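Local coordinates for protein ketosynthase (Streptomyces sp. MSC090213JE08, PDB 6KXD) that probably catalyses the chain-extending condensation of fatty acyl and malonyl units carried on acyl carrier protein, as the ketosynthase of the ishigamide polyketide synthase, at residues R9-G14 with E241-A246; A93-D98 with L247-R252. All coordinates share one frame; numbering follows the deposited sequence.

Contact 1 (R9-G14 with E241-A246)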
loop_
_atom_site.group_PDB
_atom_site.type_symbol
_atom_site.label_atom_id
_atom_site.label_comp_id
_atom_site.label_asym_id
_atom_site.label_seq_id
_atom_site.Cartn_x
_atom_site.Cartn_y
_atom_site.Cartn_z
ATOM N N ARG A 9 10.933 22.197 2.563
ATOM C CA ARG A 9 9.528 22.523 2.402
ATOM C C ARG A 9 9.048 21.894 1.095
ATOM O O ARG A 9 9.796 21.788 0.150
ATOM C CB ARG A 9 9.316 24.039 2.397
ATOM C CG ARG A 9 9.274 24.678 3.780
ATOM C CD ARG A 9 9.267 26.197 3.713
ATOM N NE ARG A 9 8.438 26.742 2.643
ATOM C CZ ARG A 9 7.377 27.531 2.811
ATOM N NH1 ARG A 9 6.788 27.623 3.988
ATOM N NH2 ARG A 9 6.894 28.217 1.790
ATOM N N VAL A 10 7.803 21.421 1.102
ATOM C CA VAL A 10 7.232 20.638 0.007
ATOM C C VAL A 10 5.881 21.236 -0.378
ATOM O O VAL A 10 5.030 21.452 0.499
ATOM C CB VAL A 10 7.054 19.172 0.443
ATOM C CG1 VAL A 10 6.416 18.322 -0.655
ATOM C CG2 VAL A 10 8.366 18.592 0.945
ATOM N N VAL A 11 5.651 21.381 -1.681
ATOM C CA VAL A 11 4.527 22.102 -2.210
ATOM C C VAL A 11 3.816 21.271 -3.275
ATOM O O VAL A 11 4.405 20.412 -3.910
ATOM C CB VAL A 11 4.978 23.475 -2.751
ATOM C CG1 VAL A 11 5.329 24.417 -1.599
ATOM C CG2 VAL A 11 6.145 23.359 -3.727
ATOM N N LEU A 12 2.519 21.553 -3.416
ATOM C CA LEU A 12 1.661 20.932 -4.373
ATOM C C LEU A 12 1.635 21.794 -5.621
ATOM O O LEU A 12 0.979 22.839 -5.613
ATOM C CB LEU A 12 0.247 20.794 -3.801
ATOM C CG LEU A 12 0.126 19.839 -2.610
ATOM C CD1 LEU A 12 -1.249 19.884 -1.965
ATOM C CD2 LEU A 12 0.447 18.413 -3.040
ATOM N N THR A 13 2.272 21.302 -6.683
ATOM C CA THR A 13 2.355 22.015 -7.943
ATOM C C THR A 13 1.398 21.470 -9.001
ATOM O O THR A 13 1.229 22.106 -10.040
ATOM C CB THR A 13 3.792 21.994 -8.457
ATOM O OG1 THR A 13 4.205 20.631 -8.513
ATOM C CG2 THR A 13 4.717 22.773 -7.553
ATOM N N GLY A 14 0.784 20.301 -8.786
ATOM C CA GLY A 14 -0.140 19.768 -9.781
ATOM C C GLY A 14 -1.186 18.872 -9.149
ATOM O O GLY A 14 -0.897 18.187 -8.174
ATOM N N GLU A 241 6.529 18.574 -4.745
ATOM C CA GLU A 241 7.844 19.031 -5.189
ATOM C C GLU A 241 8.526 19.778 -4.064
ATOM O O GLU A 241 7.849 20.430 -3.278
ATOM C CB GLU A 241 7.706 20.004 -6.358
ATOM C CG GLU A 241 7.614 19.341 -7.708
ATOM C CD GLU A 241 7.695 20.333 -8.867
ATOM O OE1 GLU A 241 6.626 20.660 -9.430
ATOM O OE2 GLU A 241 8.829 20.770 -9.205
ATOM N N SER A 242 9.853 19.665 -3.982
ATOM C CA SER A 242 10.572 20.489 -3.011
ATOM C C SER A 242 10.272 21.946 -3.362
ATOM O O SER A 242 10.118 22.257 -4.538
ATOM C CB SER A 242 12.044 20.222 -3.006
ATOM O OG SER A 242 12.635 20.684 -4.204
ATOM N N LEU A 243 10.109 22.803 -2.350
ATOM C CA LEU A 243 9.953 24.242 -2.639
ATOM C C LEU A 243 11.075 24.715 -3.579
ATOM O O LEU A 243 10.813 25.420 -4.535
ATOM C CB LEU A 243 9.955 25.044 -1.338
ATOM C CG LEU A 243 9.820 26.558 -1.532
ATOM C CD1 LEU A 243 8.537 26.879 -2.287
ATOM C CD2 LEU A 243 9.857 27.287 -0.194
ATOM N N GLU A 244 12.319 24.317 -3.286
ATOM C CA GLU A 244 13.483 24.664 -4.096
ATOM C C GLU A 244 13.204 24.397 -5.573
ATOM O O GLU A 244 13.452 25.240 -6.414
ATOM C CB GLU A 244 14.685 23.787 -3.757
ATOM C CG GLU A 244 15.537 24.267 -2.609
ATOM C CD GLU A 244 16.553 23.209 -2.207
ATOM O OE1 GLU A 244 17.714 23.299 -2.674
ATOM O OE2 GLU A 244 16.169 22.272 -1.459
ATOM N N SER A 245 12.753 23.171 -5.862
ATOM C CA SER A 245 12.566 22.674 -7.216
ATOM C C SER A 245 11.388 23.371 -7.910
ATOM O O SER A 245 11.392 23.571 -9.101
ATOM C CB SER A 245 12.340 21.184 -7.192
ATOM O OG SER A 245 11.834 20.759 -8.445
ATOM N N ALA A 246 10.332 23.657 -7.153
ATOM C CA ALA A 246 9.159 24.356 -7.669
ATOM C C ALA A 246 9.535 25.805 -8.037
ATOM O O ALA A 246 9.324 26.232 -9.182
ATOM C CB ALA A 246 8.068 24.316 -6.632
#
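Thr13 and Glu241 meet at about a right angle, and Thr13 OG1 gives a 2.6 Å hydrogen bond to Glu241 OE1, reached on the anti side of the carboxylate. The torsion of Thr13 (chi1 54°) sets OG1 between its backbone N and carbonyl carbon, while CG2 packs 3.8 Å from Ala246 CB. A threonine thus serves the acid and the apolar methyl together. Ala246 CB also lies 3.6 Å from Val11 CG2; a small residue lets the helix come close against the two methyls. Glu241 OE2 accepts from Ser245 OG with its anti lone pair, and the buried carboxylate forms salt bridges with Arg249 and Arg103. An alanine in place of Glu241 would probably leave both hydroxyls without this acceptor and deprive the two arginines of this counter-charge. Ser242 caps the helix at its N-terminus, its OG accepting from Ser245 N. Leu243 CD2 meets the guanidinium edge of Arg9, 3.2 Å from Arg9 NE, while Arg9 pairs with Glu256. Val11 and Glu241 exchange two backbone bonds, and Leu243 N reaches Arg9 O at 2.7 Å. These bonds join strand 10-19 antiparallel to 234-242; a further antiparallel neighbour is 255-264, and Val10 and Ser242 face helix 172-185.

Contact 2 (A93-D98 with L247-R252)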
loop_
_atom_site.group_PDB
_atom_site.type_symbol
_atom_site.label_atom_id
_atom_site.label_comp_id
_atom_site.label_asym_id
_atom_site.label_seq_id
_atom_site.Cartn_x
_atom_site.Cartn_y
_atom_site.Cartn_z
ATOM N N ALA A 93 0.961 20.524 -13.457
ATOM C CA ALA A 93 2.141 21.037 -12.793
ATOM C C ALA A 93 3.061 21.766 -13.788
ATOM O O ALA A 93 4.014 22.372 -13.354
ATOM C CB ALA A 93 2.877 19.927 -12.098
ATOM N N GLY A 94 2.787 21.660 -15.092
ATOM C CA GLY A 94 3.653 22.243 -16.142
ATOM C C GLY A 94 4.857 21.363 -16.419
ATOM O O GLY A 94 5.890 21.821 -16.887
ATOM N N LEU A 95 4.720 20.072 -16.103
ATOM C CA LEU A 95 5.799 19.111 -16.202
ATOM C C LEU A 95 5.497 18.250 -17.415
ATOM O O LEU A 95 4.391 17.769 -17.574
ATOM C CB LEU A 95 5.856 18.215 -14.952
ATOM C CG LEU A 95 6.561 18.790 -13.728
ATOM C CD1 LEU A 95 6.377 17.902 -12.509
ATOM C CD2 LEU A 95 8.039 18.973 -14.012
ATOM N N THR A 96 6.490 18.042 -18.261
ATOM C CA THR A 96 6.288 17.157 -19.379
ATOM C C THR A 96 7.063 15.864 -19.103
ATOM O O THR A 96 7.819 15.776 -18.125
ATOM C CB THR A 96 6.682 17.857 -20.683
ATOM O OG1 THR A 96 6.330 16.950 -21.727
ATOM C CG2 THR A 96 8.145 18.236 -20.717
ATOM N N GLU A 97 6.864 14.862 -19.963
ATOM C CA GLU A 97 7.564 13.589 -19.842
ATOM C C GLU A 97 9.082 13.828 -19.897
ATOM O O GLU A 97 9.844 13.088 -19.268
ATOM C CB GLU A 97 7.103 12.635 -20.941
ATOM C CG GLU A 97 5.645 12.253 -20.814
ATOM C CD GLU A 97 5.150 11.461 -22.000
ATOM O OE1 GLU A 97 5.999 10.926 -22.736
ATOM O OE2 GLU A 97 3.926 11.393 -22.193
ATOM N N ASP A 98 9.503 14.865 -20.639
ATOM C CA ASP A 98 10.915 15.225 -20.790
ATOM C C ASP A 98 11.494 15.643 -19.432
ATOM O O ASP A 98 12.572 15.185 -19.058
ATOM C CB ASP A 98 11.109 16.320 -21.842
ATOM C CG ASP A 98 10.696 15.927 -23.250
ATOM O OD1 ASP A 98 10.764 14.720 -23.573
ATOM O OD2 ASP A 98 10.314 16.839 -24.021
ATOM N N LEU A 247 10.109 26.540 -7.070
ATOM C CA LEU A 247 10.484 27.951 -7.256
ATOM C C LEU A 247 11.404 28.069 -8.471
ATOM O O LEU A 247 11.142 28.879 -9.358
ATOM C CB LEU A 247 11.173 28.488 -5.998
ATOM C CG LEU A 247 10.260 28.726 -4.795
ATOM C CD1 LEU A 247 11.020 29.371 -3.641
ATOM C CD2 LEU A 247 9.046 29.554 -5.191
ATOM N N ALA A 248 12.443 27.219 -8.509
ATOM C CA ALA A 248 13.488 27.223 -9.565
ATOM C C ALA A 248 12.933 26.901 -10.967
ATOM O O ALA A 248 13.606 27.130 -11.938
ATOM C CB ALA A 248 14.589 26.248 -9.198
ATOM N N ARG A 249 11.734 26.329 -11.059
ATOM C CA ARG A 249 11.151 25.793 -12.306
ATOM C C ARG A 249 10.116 26.783 -12.859
ATOM O O ARG A 249 9.646 26.637 -13.981
ATOM C CB ARG A 249 10.495 24.447 -11.956
ATOM C CG ARG A 249 10.105 23.549 -13.122
ATOM C CD ARG A 249 9.763 22.135 -12.654
ATOM N NE ARG A 249 8.559 22.003 -11.823
ATOM C CZ ARG A 249 7.320 22.034 -12.303
ATOM N NH1 ARG A 249 7.127 22.500 -13.525
ATOM N NH2 ARG A 249 6.286 21.628 -11.574
ATOM N N GLY A 250 9.737 27.764 -12.036
ATOM C CA GLY A 250 8.634 28.694 -12.330
ATOM C C GLY A 250 7.259 28.045 -12.214
ATOM O O GLY A 250 6.328 28.400 -12.943
ATOM N N ALA A 251 7.126 27.093 -11.282
ATOM C CA ALA A 251 5.905 26.322 -11.145
ATOM C C ALA A 251 4.867 27.119 -10.347
ATOM O O ALA A 251 5.178 27.756 -9.347
ATOM C CB ALA A 251 6.217 24.999 -10.482
ATOM N N ARG A 252 3.614 27.077 -10.794
ATOM C CA ARG A 252 2.502 27.550 -9.977
ATOM C C ARG A 252 2.322 26.546 -8.818
ATOM O O ARG A 252 2.191 25.361 -9.053
ATOM C CB ARG A 252 1.262 27.702 -10.867
ATOM C CG ARG A 252 -0.007 28.106 -10.134
ATOM C CD ARG A 252 -0.822 26.919 -9.640
ATOM N NE ARG A 252 -1.467 26.155 -10.701
ATOM C CZ ARG A 252 -0.978 25.064 -11.288
ATOM N NH1 ARG A 252 0.024 24.372 -10.757
ATOM N NH2 ARG A 252 -1.496 24.669 -12.429
#
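A Schellman motif closes helix 77-93 at Gly94, and the carbonyl of Ala93 at this helix end is taken by Arg249, which itself directly precedes Gly250 of a second Schellman motif. At both turns the backbone takes a positive phi, which suits glycine. The guanidinium meets Ala93 O end-on with two nitrogens: Arg249 NH2 stands 3.0 Å and Arg249 NH1 3.1 Å from Ala93 O. The oxygen lies near the guanidinium plane, whereas both donors approach from one face of the carbonyl plane, NH2 36° out of it. Arg249 starts out extended, with CG anti to the backbone N (chi1 -166°), and then bends at chi3 (67°), which turns NE off the line of the chain. Leu95 crosses the arginine at about a right angle and lays CD2 over the centre of the guanidinium, 3.6 Å from Arg249 CZ; Ala251 CB packs on the opposite face, toward the rim. Arg252 comes edge-on near Ala93 CA, its NH2 bonded to Asp92 O. Apolar groups on both faces and a forked grip on one oxygen would restrict rotation of the Arg249 guanidinium, while its NH2 also forms a salt bridge with Glu241. The positive group would probably be favoured by the partial negative charge of the helix end as well as by this acid.

Overall arrangement
The centres of the two contacts lie about 10 Å apart, both well away from the chain's centre. Their segments alternate along the sequence: 9-14, 93-98, then 241-246 running straight on into 247-252. The last two carry the chain from strand 234-242 through helix 243-247 and a loop toward strand 255-264. Since these strands flank strand 10-19, contact 1 belongs to the mixed sheet itself, whereas contact 2 ties the connection beside it to the end of helix 77-93. Glu241 and Arg249 link the two directly, and Ala246 O probably accepts from Ala251 N. Together they join sheet, connection and helix end at one margin of the thiolase-like fold.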